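Local structure of insecticidal crystal protein Cry35Ab1 (Bacillus thuringiensis, 4JP0) at residues Thr21-Asp26 with Tyr62-Cys67; Phe48-Asp53 with Val181-Val186; Gln56-Ser61 with Ile88-Ile93; Ser98-Gln103 with Trp135-Val140. The protein forms one half of a binary insecticidal toxin active on western corn rootworm, probably acting on the larval midgut epithelium, and needs its partner Cry34Ab1 for maximal toxicity. All blocks are in the same frame, centred on the assembly; numbering follows the deposited sequence.

Overall arrangement
Contacts 1, 3 and 4 lie within the ricin-B-type beta-trefoil of the toxin, and contact 2 joins that domain to the start of the elongated Toxin_10 region. Contacts 2 and 3 sit closest, with centres about 10 Å apart, because strands 43-52 and 56-61 are sheet neighbours; contacts 3 and 4 follow at about 13 Å, linked through the paired strands 91-96 and 99-104. Contact 1 lies about 17 Å from contacts 2 and 3 and about 21 Å from contact 4. Along the chain contact 1 crosses contacts 2 and 3 and closes before contact 4 opens, while contact 2 spans both 3 and 4, packing trefoil strand 43-52 on the end of strand 174-182.

Contact 1 (Thr21-Asp26 with Tyr62-Cys67); sequences TYLSLD and YAANNC
Asn65 OD1 is gripped by two hydroxyls: Thr21 OG1 donates to it over 2.7 Å, approaching 20° out of the carbonyl plane, and Ser61 OG is its second partner. Within the beta-trefoil this amide joins the loop between strands 56-61 and 69-73 to the end of strand 18-22 and the type I turn running from Tyr22 to Leu25. On the other branch, Asn65 ND2 gives one bond to Tyr22 O at 2.9 Å, with this acceptor lying nearly in the amide plane, and a weaker, more bent one to Leu25 O. The amide thereby bridges the carbonyls of the first and last residues of the turn, and with donors on OD1 and acceptors on ND2 its flip is fixed. Asn65 CG lies anti to the carbonyl carbon (chi1 -42°), which turns the amide carbon to the side of its own backbone N. That N also joins in: a water accepts from Asn65 N and donates to Leu23 O at 2.7 Å, tying a third carbonyl of the turn to the same residue. Apolar contact is slight. Leu23 points its CB away from the loop, but the end of the side chain comes back, and its CD2 meets Ala64 CB at 3.7 Å.

Contact 2 (Phe48-Asp53 with Val181-Val186); sequences FLFPID and VPCIMV
The junction between the beta-trefoil and the Toxin_10 region is packed here around the ring of Phe50, on strand 43-52, which rests on the chain where strand 174-182 ends and a short 3-10 turn begins. Pro182 CB sits over one face of the ring, 3.9 Å from its centroid and 28° off the normal, a CH-pi contact. The proline is turned so that CB lies nearest Phe50 CD2, with CG close by, and the two side chains slide past each other in opposite directions.

Cys183 and Ile184, the next two residues, continue round the ring obliquely. Cys183 SG makes a sulfur-aromatic contact, 3.8 Å from Phe50 CZ, while Ile184 puts its CD1 3.6 Å from Phe50 CD1 and its CG2 near CE1. Three successive residues thus touch one aromatic side chain, because the 3-10 turn, held by bonds from Met185 N to Pro182 O and from Val186 N to Cys183 O, curls the chain about it. Within the trefoil itself Phe48 CD2 lies over the opposite face of the ring, toward the rim, and Thr60 of the neighbouring strand 56-61 touches the ring beside CD1; from the Toxin_10 side Tyr202 meets it edge-to-face.

A second, smaller patch lies farther along strand 43-52. The extended side chain of Met185 crosses that of Ile52 at about a right angle, and its CE presses on Ile52 CG2 at 3.5 Å, tighter than usual van der Waals contact.

Contact 3 (Gln56-Ser61 with Ile88-Ile93); sequences QYIITS and IQKWQI
Tyr57 and Trp91 form a single antiparallel bridge of the hydrogen-bonded kind, in which each residue both gives and takes a backbone bond. Tyr57 N donates to Trp91 O at 2.8 Å, and Trp91 N returns the bond to Tyr57 O at 2.9 Å. The bridge joins strand 56-61 to strand 91-96 inside the beta-trefoil. Beyond it the strands diverge, their directions 110° apart, and water takes over the pairing. One molecule accepts from Ile59 N, donates to Gln89 O at 2.7 Å and receives a weak bond from Trp91 NE1. At the other end a second water links Tyr57 OH to Ile93 O, while Tyr57 OH is also bonded to Leu2 N. The amide of Gln89 is satisfied outside the contact, with OE1 taking a bond from Ser83 N and NE2 giving to Asn71 OD1 and Thr81 O. Gln56 crosses Lys90 obliquely, its NE2 3.7 Å from Lys90 CB, and both polar ends turn to Asp105 OD2: Gln56 NE2 by a weak hydrogen bond, Lys90 NZ by a long, weak ion pair.

Apolar groups flank the polar ones. Ile59 CD1 lies over the face of the Trp91 five-membered ring, 3.9 Å from its centroid and 16° off the normal, a CH-pi contact, and Tyr57 O sits at the edge of the same indole. Tyr57 CD1 meets Ile93 CG1 at 3.9 Å, the two side chains crossing at about a right angle. Strongly inclined strands thus pair directly only at Tyr57 and Trp91, leaving Ile59 N, Gln89 O and Ile93 O to the two waters.

Contact 4 (Ser98-Gln103 with Trp135-Val140); sequences SSYVIQ and WNLTSV
Backbone bonds first join Tyr100 to Trp135, a single antiparallel hydrogen-bonded bridge between strands 99-104 and 135-142 of the beta-trefoil. Tyr100 N donates to Trp135 O at 2.8 Å, and Trp135 N donates back to Tyr100 O at 2.9 Å. Both donors lie in the plane of the carbonyl they meet, yet both bonds are noticeably bent at the hydrogen, 131° and 137°. The strands, inclined at 110° to one another, part on leaving this pair.

Polar side chains meet on the Ser99 side of the bridge. Asn136 points its CB away from strand 99-104, but its amide turns back to bring OD1 within 2.9 Å of Ser99 OG.

Apolar packing gathers around the two aromatic residues. Tyr100 CD1 meets Leu137 CD1 at 4.2 Å, the side chains crossing at about a right angle, and the ring also has Ile93 of strand 91-96 against it. Trp135 CG lies anti to the carbonyl carbon, beside its own backbone N. Tyr100 O lies in plane at the indole edge, 3.6 Å from Trp135 CD1, and the indole NE1 bonds to Leu110 O, on strand 109-112. Ile102 crosses Trp135 at about a right angle and approaches obliquely, its CD1 3.8 Å from Trp135 CB.

Contact 1 (Thr21-Asp26 with Tyr62-Cys67)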
# COMPACT_ATOMS: atom_id res chain seq x y z
N THR A 21 -17.40 -7.37 -24.72
CA THR A 21 -18.61 -7.06 -23.95
C THR A 21 -19.40 -6.04 -24.74
O THR A 21 -18.83 -5.32 -25.58
CB THR A 21 -18.30 -6.43 -22.58
OG1 THR A 21 -17.28 -5.45 -22.72
CG2 THR A 21 -17.72 -7.42 -21.63
N TYR A 22 -20.70 -5.93 -24.44
CA TYR A 22 -21.56 -4.92 -25.09
C TYR A 22 -21.22 -3.60 -24.39
O TYR A 22 -21.17 -3.57 -23.18
CB TYR A 22 -23.06 -5.22 -24.87
CG TYR A 22 -23.69 -6.33 -25.68
CD1 TYR A 22 -25.05 -6.25 -26.06
CD2 TYR A 22 -22.99 -7.45 -26.04
CE1 TYR A 22 -25.65 -7.27 -26.79
CE2 TYR A 22 -23.59 -8.47 -26.79
CZ TYR A 22 -24.91 -8.37 -27.15
OH TYR A 22 -25.49 -9.38 -27.88
N LEU A 23 -20.99 -2.53 -25.13
CA LEU A 23 -20.59 -1.27 -24.50
C LEU A 23 -21.66 -0.59 -23.67
O LEU A 23 -21.35 0.14 -22.73
CB LEU A 23 -20.20 -0.23 -25.57
CG LEU A 23 -18.84 -0.33 -26.21
CD1 LEU A 23 -18.72 0.71 -27.30
CD2 LEU A 23 -17.72 -0.16 -25.16
N SER A 24 -22.91 -0.81 -24.05
CA SER A 24 -24.00 -0.07 -23.46
C SER A 24 -24.71 -0.81 -22.33
O SER A 24 -25.71 -0.30 -21.80
CB SER A 24 -24.96 0.36 -24.56
OG SER A 24 -24.35 1.42 -25.28
N LEU A 25 -24.18 -1.99 -21.96
CA LEU A 25 -24.72 -2.71 -20.80
C LEU A 25 -23.59 -2.87 -19.79
O LEU A 25 -22.66 -3.65 -19.99
CB LEU A 25 -25.29 -4.08 -21.20
CG LEU A 25 -26.64 -4.08 -21.90
CD1 LEU A 25 -26.98 -5.47 -22.49
CD2 LEU A 25 -27.71 -3.66 -20.92
N ASP A 26 -23.67 -2.15 -18.67
CA ASP A 26 -22.56 -2.20 -17.73
C ASP A 26 -22.25 -3.62 -17.18
O ASP A 26 -21.10 -3.93 -16.94
CB ASP A 26 -22.76 -1.22 -16.59
CG ASP A 26 -22.22 0.18 -16.90
OD1 ASP A 26 -21.86 0.49 -18.06
OD2 ASP A 26 -22.11 1.04 -16.01
N TYR A 62 -11.42 -2.35 -20.41
CA TYR A 62 -10.65 -1.11 -20.49
C TYR A 62 -11.49 0.08 -20.88
O TYR A 62 -11.84 0.23 -22.04
CB TYR A 62 -9.45 -1.28 -21.44
CG TYR A 62 -8.56 -0.05 -21.52
CD1 TYR A 62 -7.71 0.28 -20.48
CD2 TYR A 62 -8.60 0.78 -22.63
CE1 TYR A 62 -6.89 1.41 -20.55
CE2 TYR A 62 -7.80 1.89 -22.72
CZ TYR A 62 -6.96 2.22 -21.68
OH TYR A 62 -6.13 3.31 -21.78
N ALA A 63 -11.86 0.90 -19.89
CA ALA A 63 -12.65 2.10 -20.12
C ALA A 63 -13.97 1.77 -20.80
O ALA A 63 -14.48 2.53 -21.65
CB ALA A 63 -11.89 3.10 -20.97
N ALA A 64 -14.50 0.59 -20.45
CA ALA A 64 -15.84 0.22 -20.86
C ALA A 64 -16.50 -0.49 -19.68
O ALA A 64 -15.79 -0.99 -18.80
CB ALA A 64 -15.80 -0.69 -22.04
N ASN A 65 -17.82 -0.54 -19.67
CA ASN A 65 -18.57 -1.18 -18.57
C ASN A 65 -18.11 -0.71 -17.20
O ASN A 65 -18.06 -1.50 -16.27
CB ASN A 65 -18.44 -2.72 -18.66
CG ASN A 65 -18.58 -3.24 -20.08
OD1 ASN A 65 -17.59 -3.63 -20.71
ND2 ASN A 65 -19.81 -3.27 -20.58
N ASN A 66 -17.79 0.58 -17.08
CA ASN A 66 -17.35 1.14 -15.80
C ASN A 66 -16.11 0.44 -15.23
O ASN A 66 -15.91 0.40 -13.99
CB ASN A 66 -18.52 1.18 -14.78
CG ASN A 66 -18.35 2.25 -13.72
OD1 ASN A 66 -17.83 3.34 -13.99
ND2 ASN A 66 -18.75 1.93 -12.50
N CYS A 67 -15.27 -0.10 -16.12
CA CYS A 67 -14.05 -0.77 -15.71
C CYS A 67 -14.36 -1.92 -14.75
O CYS A 67 -13.62 -2.14 -13.82
CB CYS A 67 -13.05 0.21 -15.09
SG CYS A 67 -12.44 1.39 -16.31
O HOH W 1 -19.14 1.10 -21.61

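Contact 2 (Phe48-Asp53 with Val181-Val186)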
# COMPACT_ATOMS: atom_id res chain seq x y z
N PHE A 48 -7.49 -4.80 -19.87
CA PHE A 48 -6.27 -4.38 -19.15
C PHE A 48 -5.99 -5.37 -18.05
O PHE A 48 -6.90 -5.71 -17.25
CB PHE A 48 -6.45 -2.97 -18.56
CG PHE A 48 -5.17 -2.29 -18.24
CD1 PHE A 48 -4.64 -1.36 -19.14
CD2 PHE A 48 -4.49 -2.54 -17.05
CE1 PHE A 48 -3.44 -0.71 -18.87
CE2 PHE A 48 -3.28 -1.89 -16.77
CZ PHE A 48 -2.76 -0.97 -17.68
N LEU A 49 -4.78 -5.90 -18.03
CA LEU A 49 -4.41 -6.88 -17.02
C LEU A 49 -3.77 -6.17 -15.84
O LEU A 49 -2.88 -5.37 -16.03
CB LEU A 49 -3.37 -7.83 -17.58
CG LEU A 49 -3.74 -8.67 -18.79
CD1 LEU A 49 -2.61 -9.68 -19.05
CD2 LEU A 49 -5.06 -9.37 -18.52
N PHE A 50 -4.27 -6.43 -14.64
CA PHE A 50 -3.56 -5.97 -13.42
C PHE A 50 -3.01 -7.17 -12.67
O PHE A 50 -3.69 -8.20 -12.53
CB PHE A 50 -4.50 -5.21 -12.51
CG PHE A 50 -4.89 -3.83 -13.04
CD1 PHE A 50 -6.16 -3.58 -13.47
CD2 PHE A 50 -3.96 -2.82 -13.11
CE1 PHE A 50 -6.54 -2.32 -13.91
CE2 PHE A 50 -4.32 -1.55 -13.58
CZ PHE A 50 -5.62 -1.31 -13.97
N PRO A 51 -1.78 -7.07 -12.18
CA PRO A 51 -1.16 -8.18 -11.46
C PRO A 51 -1.56 -8.14 -9.98
O PRO A 51 -1.69 -7.06 -9.40
CB PRO A 51 0.34 -7.90 -11.63
CG PRO A 51 0.42 -6.35 -11.56
CD PRO A 51 -0.90 -5.87 -12.20
N ILE A 52 -1.74 -9.33 -9.41
CA ILE A 52 -2.00 -9.47 -7.98
C ILE A 52 -1.08 -10.53 -7.42
O ILE A 52 -0.23 -11.10 -8.14
CB ILE A 52 -3.49 -9.79 -7.71
CG1 ILE A 52 -3.94 -11.08 -8.42
CG2 ILE A 52 -4.38 -8.60 -8.12
CD1 ILE A 52 -5.39 -11.50 -8.03
N ASP A 53 -1.19 -10.79 -6.13
CA ASP A 53 -0.27 -11.72 -5.51
C ASP A 53 -0.33 -13.12 -6.14
O ASP A 53 -1.30 -13.51 -6.77
CB ASP A 53 -0.53 -11.84 -3.99
CG ASP A 53 -0.20 -10.56 -3.20
OD1 ASP A 53 0.57 -9.67 -3.68
OD2 ASP A 53 -0.69 -10.38 -2.04
N VAL A 181 -0.22 0.85 -7.44
CA VAL A 181 -1.47 0.18 -7.10
C VAL A 181 -2.47 0.28 -8.24
O VAL A 181 -2.79 1.37 -8.69
CB VAL A 181 -2.10 0.79 -5.81
CG1 VAL A 181 -3.48 0.15 -5.47
CG2 VAL A 181 -1.10 0.63 -4.66
N PRO A 182 -2.95 -0.85 -8.71
CA PRO A 182 -3.97 -0.87 -9.75
C PRO A 182 -5.16 0.07 -9.41
O PRO A 182 -5.70 0.02 -8.30
CB PRO A 182 -4.45 -2.31 -9.71
CG PRO A 182 -3.17 -3.10 -9.39
CD PRO A 182 -2.53 -2.19 -8.30
N CYS A 183 -5.59 0.86 -10.38
CA CYS A 183 -6.65 1.82 -10.14
C CYS A 183 -7.95 1.14 -9.71
O CYS A 183 -8.70 1.74 -8.97
CB CYS A 183 -6.88 2.76 -11.35
SG CYS A 183 -7.37 1.88 -12.85
N ILE A 184 -8.18 -0.10 -10.15
CA ILE A 184 -9.37 -0.82 -9.75
C ILE A 184 -9.45 -1.03 -8.25
O ILE A 184 -10.55 -1.23 -7.72
CB ILE A 184 -9.52 -2.17 -10.52
CG1 ILE A 184 -8.25 -3.02 -10.34
CG2 ILE A 184 -9.78 -1.91 -12.02
CD1 ILE A 184 -8.43 -4.50 -10.78
N MET A 185 -8.31 -0.99 -7.58
CA MET A 185 -8.25 -1.20 -6.13
C MET A 185 -8.31 0.13 -5.38
O MET A 185 -8.18 0.16 -4.14
CB MET A 185 -6.96 -1.92 -5.76
CG MET A 185 -6.85 -3.29 -6.36
SD MET A 185 -5.22 -3.98 -6.15
CE MET A 185 -5.30 -5.34 -7.31
N VAL A 186 -8.47 1.22 -6.11
CA VAL A 186 -8.51 2.55 -5.51
C VAL A 186 -9.85 3.21 -5.67
O VAL A 186 -10.34 3.33 -6.78
CB VAL A 186 -7.45 3.46 -6.15
CG1 VAL A 186 -7.64 4.91 -5.67
CG2 VAL A 186 -6.06 2.92 -5.82

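Contact 3 (Gln56-Ser61 with Ile88-Ile93)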
# COMPACT_ATOMS: atom_id res chain seq x y z
N GLN A 56 -1.03 -14.10 -10.26
CA GLN A 56 -2.39 -14.07 -10.82
C GLN A 56 -2.71 -12.70 -11.37
O GLN A 56 -1.92 -11.77 -11.19
CB GLN A 56 -3.41 -14.46 -9.78
CG GLN A 56 -3.36 -15.96 -9.41
CD GLN A 56 -4.34 -16.29 -8.30
OE1 GLN A 56 -4.18 -15.85 -7.18
NE2 GLN A 56 -5.35 -17.05 -8.61
N TYR A 57 -3.85 -12.59 -12.05
CA TYR A 57 -4.23 -11.35 -12.69
C TYR A 57 -5.71 -11.06 -12.52
O TYR A 57 -6.51 -11.99 -12.33
CB TYR A 57 -4.03 -11.45 -14.21
CG TYR A 57 -2.63 -11.75 -14.61
CD1 TYR A 57 -2.20 -13.06 -14.77
CD2 TYR A 57 -1.71 -10.73 -14.79
CE1 TYR A 57 -0.93 -13.36 -15.14
CE2 TYR A 57 -0.42 -11.02 -15.17
CZ TYR A 57 -0.03 -12.34 -15.34
OH TYR A 57 1.26 -12.66 -15.70
N ILE A 58 -6.05 -9.77 -12.65
CA ILE A 58 -7.44 -9.33 -12.75
C ILE A 58 -7.57 -8.84 -14.18
O ILE A 58 -6.72 -8.09 -14.68
CB ILE A 58 -7.72 -8.14 -11.79
CG1 ILE A 58 -7.50 -8.56 -10.33
CG2 ILE A 58 -9.14 -7.65 -12.01
CD1 ILE A 58 -8.43 -9.73 -9.90
N ILE A 59 -8.61 -9.27 -14.88
CA ILE A 59 -8.80 -8.84 -16.28
C ILE A 59 -9.91 -7.77 -16.32
O ILE A 59 -11.11 -8.06 -16.00
CB ILE A 59 -9.18 -10.05 -17.14
CG1 ILE A 59 -8.12 -11.17 -16.99
CG2 ILE A 59 -9.41 -9.60 -18.61
CD1 ILE A 59 -8.44 -12.49 -17.81
N THR A 60 -9.54 -6.56 -16.72
CA THR A 60 -10.41 -5.40 -16.57
C THR A 60 -10.90 -4.87 -17.88
O THR A 60 -10.10 -4.73 -18.81
CB THR A 60 -9.62 -4.28 -15.90
OG1 THR A 60 -9.07 -4.77 -14.66
CG2 THR A 60 -10.53 -3.07 -15.55
N SER A 61 -12.19 -4.59 -17.96
CA SER A 61 -12.73 -4.01 -19.19
C SER A 61 -12.12 -2.59 -19.32
O SER A 61 -12.31 -1.72 -18.44
CB SER A 61 -14.25 -3.94 -19.10
OG SER A 61 -14.78 -3.61 -20.37
N ILE A 88 -13.49 -15.54 -7.54
CA ILE A 88 -13.94 -15.81 -8.90
C ILE A 88 -13.57 -14.74 -9.87
O ILE A 88 -14.06 -14.77 -11.00
CB ILE A 88 -15.46 -15.92 -8.95
CG1 ILE A 88 -16.06 -14.55 -8.58
CG2 ILE A 88 -15.95 -17.07 -8.07
CD1 ILE A 88 -17.55 -14.33 -9.03
N GLN A 89 -12.82 -13.73 -9.45
CA GLN A 89 -12.36 -12.75 -10.41
C GLN A 89 -10.86 -12.89 -10.67
O GLN A 89 -10.28 -12.09 -11.38
CB GLN A 89 -12.68 -11.35 -9.92
CG GLN A 89 -14.19 -11.09 -9.83
CD GLN A 89 -14.51 -9.77 -9.19
OE1 GLN A 89 -13.64 -9.13 -8.62
NE2 GLN A 89 -15.75 -9.36 -9.28
N LYS A 90 -10.23 -13.89 -10.05
CA LYS A 90 -8.76 -14.07 -10.23
C LYS A 90 -8.40 -15.05 -11.35
O LYS A 90 -9.01 -16.11 -11.49
CB LYS A 90 -8.11 -14.54 -8.91
CG LYS A 90 -8.33 -13.58 -7.72
CD LYS A 90 -7.45 -14.00 -6.53
CE LYS A 90 -8.01 -15.23 -5.87
NZ LYS A 90 -7.24 -15.72 -4.63
N TRP A 91 -7.39 -14.72 -12.13
CA TRP A 91 -7.01 -15.56 -13.28
C TRP A 91 -5.53 -15.88 -13.28
O TRP A 91 -4.72 -15.13 -12.72
CB TRP A 91 -7.34 -14.81 -14.60
CG TRP A 91 -8.80 -14.45 -14.66
CD1 TRP A 91 -9.39 -13.33 -14.15
CD2 TRP A 91 -9.84 -15.25 -15.21
NE1 TRP A 91 -10.74 -13.38 -14.36
CE2 TRP A 91 -11.05 -14.55 -15.02
CE3 TRP A 91 -9.87 -16.49 -15.85
CZ2 TRP A 91 -12.28 -15.05 -15.46
CZ3 TRP A 91 -11.09 -16.98 -16.30
CH2 TRP A 91 -12.27 -16.27 -16.08
N GLN A 92 -5.20 -17.01 -13.92
CA GLN A 92 -3.83 -17.38 -14.23
C GLN A 92 -3.75 -17.39 -15.73
O GLN A 92 -4.72 -17.79 -16.38
CB GLN A 92 -3.48 -18.78 -13.70
CG GLN A 92 -3.27 -18.82 -12.21
CD GLN A 92 -2.99 -20.22 -11.72
OE1 GLN A 92 -3.70 -20.72 -10.85
NE2 GLN A 92 -1.96 -20.87 -12.28
N ILE A 93 -2.65 -16.90 -16.31
CA ILE A 93 -2.48 -16.94 -17.77
C ILE A 93 -1.21 -17.71 -18.01
O ILE A 93 -0.14 -17.28 -17.62
CB ILE A 93 -2.42 -15.51 -18.31
CG1 ILE A 93 -3.72 -14.79 -17.96
CG2 ILE A 93 -2.25 -15.50 -19.80
CD1 ILE A 93 -3.73 -13.35 -18.47
O HOH W 2 1.75 -15.40 -16.11
O HOH W 3 -10.88 -10.49 -13.41

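Contact 4 (Ser98-Gln103 with Trp135-Val140)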
# COMPACT_ATOMS: atom_id res chain seq x y z
N SER A 98 2.63 -21.41 -28.52
CA SER A 98 2.52 -20.07 -29.06
C SER A 98 1.28 -19.31 -28.58
O SER A 98 1.04 -18.17 -28.98
CB SER A 98 2.55 -20.15 -30.59
OG SER A 98 1.72 -21.23 -31.04
N SER A 99 0.49 -19.90 -27.72
CA SER A 99 -0.71 -19.23 -27.22
C SER A 99 -0.75 -19.27 -25.69
O SER A 99 0.24 -19.45 -25.06
CB SER A 99 -1.93 -19.88 -27.82
OG SER A 99 -1.96 -19.73 -29.21
N TYR A 100 -1.91 -19.12 -25.13
CA TYR A 100 -2.05 -19.16 -23.69
C TYR A 100 -3.31 -19.86 -23.25
O TYR A 100 -4.32 -19.82 -23.93
CB TYR A 100 -2.19 -17.74 -23.13
CG TYR A 100 -0.98 -16.85 -23.27
CD1 TYR A 100 -0.88 -15.93 -24.31
CD2 TYR A 100 0.04 -16.89 -22.34
CE1 TYR A 100 0.21 -15.09 -24.42
CE2 TYR A 100 1.14 -16.04 -22.45
CZ TYR A 100 1.22 -15.15 -23.49
OH TYR A 100 2.33 -14.32 -23.60
N VAL A 101 -3.24 -20.49 -22.08
CA VAL A 101 -4.42 -21.06 -21.45
C VAL A 101 -4.80 -20.06 -20.36
O VAL A 101 -3.91 -19.57 -19.62
CB VAL A 101 -4.10 -22.43 -20.80
CG1 VAL A 101 -5.28 -22.92 -19.89
CG2 VAL A 101 -3.76 -23.45 -21.90
N ILE A 102 -6.09 -19.72 -20.29
CA ILE A 102 -6.55 -18.74 -19.30
C ILE A 102 -7.36 -19.52 -18.30
O ILE A 102 -8.39 -20.09 -18.62
CB ILE A 102 -7.35 -17.58 -19.97
CG1 ILE A 102 -6.42 -16.80 -20.90
CG2 ILE A 102 -7.89 -16.65 -18.89
CD1 ILE A 102 -7.12 -15.82 -21.90
N GLN A 103 -6.86 -19.56 -17.07
CA GLN A 103 -7.47 -20.41 -16.07
C GLN A 103 -8.07 -19.61 -14.90
O GLN A 103 -7.42 -18.73 -14.32
CB GLN A 103 -6.41 -21.36 -15.55
CG GLN A 103 -6.88 -22.32 -14.43
CD GLN A 103 -5.80 -23.31 -14.06
OE1 GLN A 103 -5.32 -24.05 -14.92
NE2 GLN A 103 -5.41 -23.32 -12.79
N TRP A 135 -5.57 -19.25 -26.43
CA TRP A 135 -5.90 -17.84 -26.60
C TRP A 135 -4.66 -17.02 -26.91
O TRP A 135 -3.57 -17.29 -26.39
CB TRP A 135 -6.55 -17.30 -25.30
CG TRP A 135 -7.78 -18.07 -24.94
CD1 TRP A 135 -7.85 -19.22 -24.24
CD2 TRP A 135 -9.11 -17.83 -25.43
NE1 TRP A 135 -9.14 -19.70 -24.20
CE2 TRP A 135 -9.94 -18.86 -24.92
CE3 TRP A 135 -9.69 -16.80 -26.17
CZ2 TRP A 135 -11.31 -18.91 -25.16
CZ3 TRP A 135 -11.07 -16.83 -26.41
CH2 TRP A 135 -11.87 -17.89 -25.90
N ASN A 136 -4.86 -15.98 -27.72
CA ASN A 136 -3.80 -15.07 -28.09
C ASN A 136 -4.06 -13.72 -27.50
O ASN A 136 -5.20 -13.29 -27.48
CB ASN A 136 -3.76 -14.96 -29.60
CG ASN A 136 -3.38 -16.28 -30.26
OD1 ASN A 136 -2.41 -16.95 -29.84
ND2 ASN A 136 -4.14 -16.69 -31.25
N LEU A 137 -2.98 -13.05 -27.06
CA LEU A 137 -3.08 -11.70 -26.53
C LEU A 137 -2.37 -10.75 -27.46
O LEU A 137 -1.16 -10.95 -27.78
CB LEU A 137 -2.51 -11.62 -25.10
CG LEU A 137 -3.58 -11.86 -24.00
CD1 LEU A 137 -4.07 -13.28 -23.97
CD2 LEU A 137 -3.02 -11.47 -22.62
N THR A 138 -3.10 -9.75 -27.94
CA THR A 138 -2.53 -8.79 -28.87
C THR A 138 -2.47 -7.43 -28.19
O THR A 138 -3.49 -6.93 -27.76
CB THR A 138 -3.47 -8.70 -30.08
OG1 THR A 138 -3.59 -10.00 -30.69
CG2 THR A 138 -2.89 -7.78 -31.17
N SER A 139 -1.29 -6.85 -28.09
CA SER A 139 -1.14 -5.51 -27.49
C SER A 139 -1.55 -4.39 -28.45
O SER A 139 -1.00 -4.29 -29.55
CB SER A 139 0.30 -5.27 -27.06
OG SER A 139 0.38 -3.97 -26.45
N VAL A 140 -2.50 -3.55 -28.05
CA VAL A 140 -2.92 -2.46 -28.93
C VAL A 140 -2.51 -1.13 -28.38
O VAL A 140 -2.62 -0.13 -29.09
CB VAL A 140 -4.48 -2.47 -29.22
CG1 VAL A 140 -4.85 -3.71 -29.97
CG2 VAL A 140 -5.28 -2.38 -27.92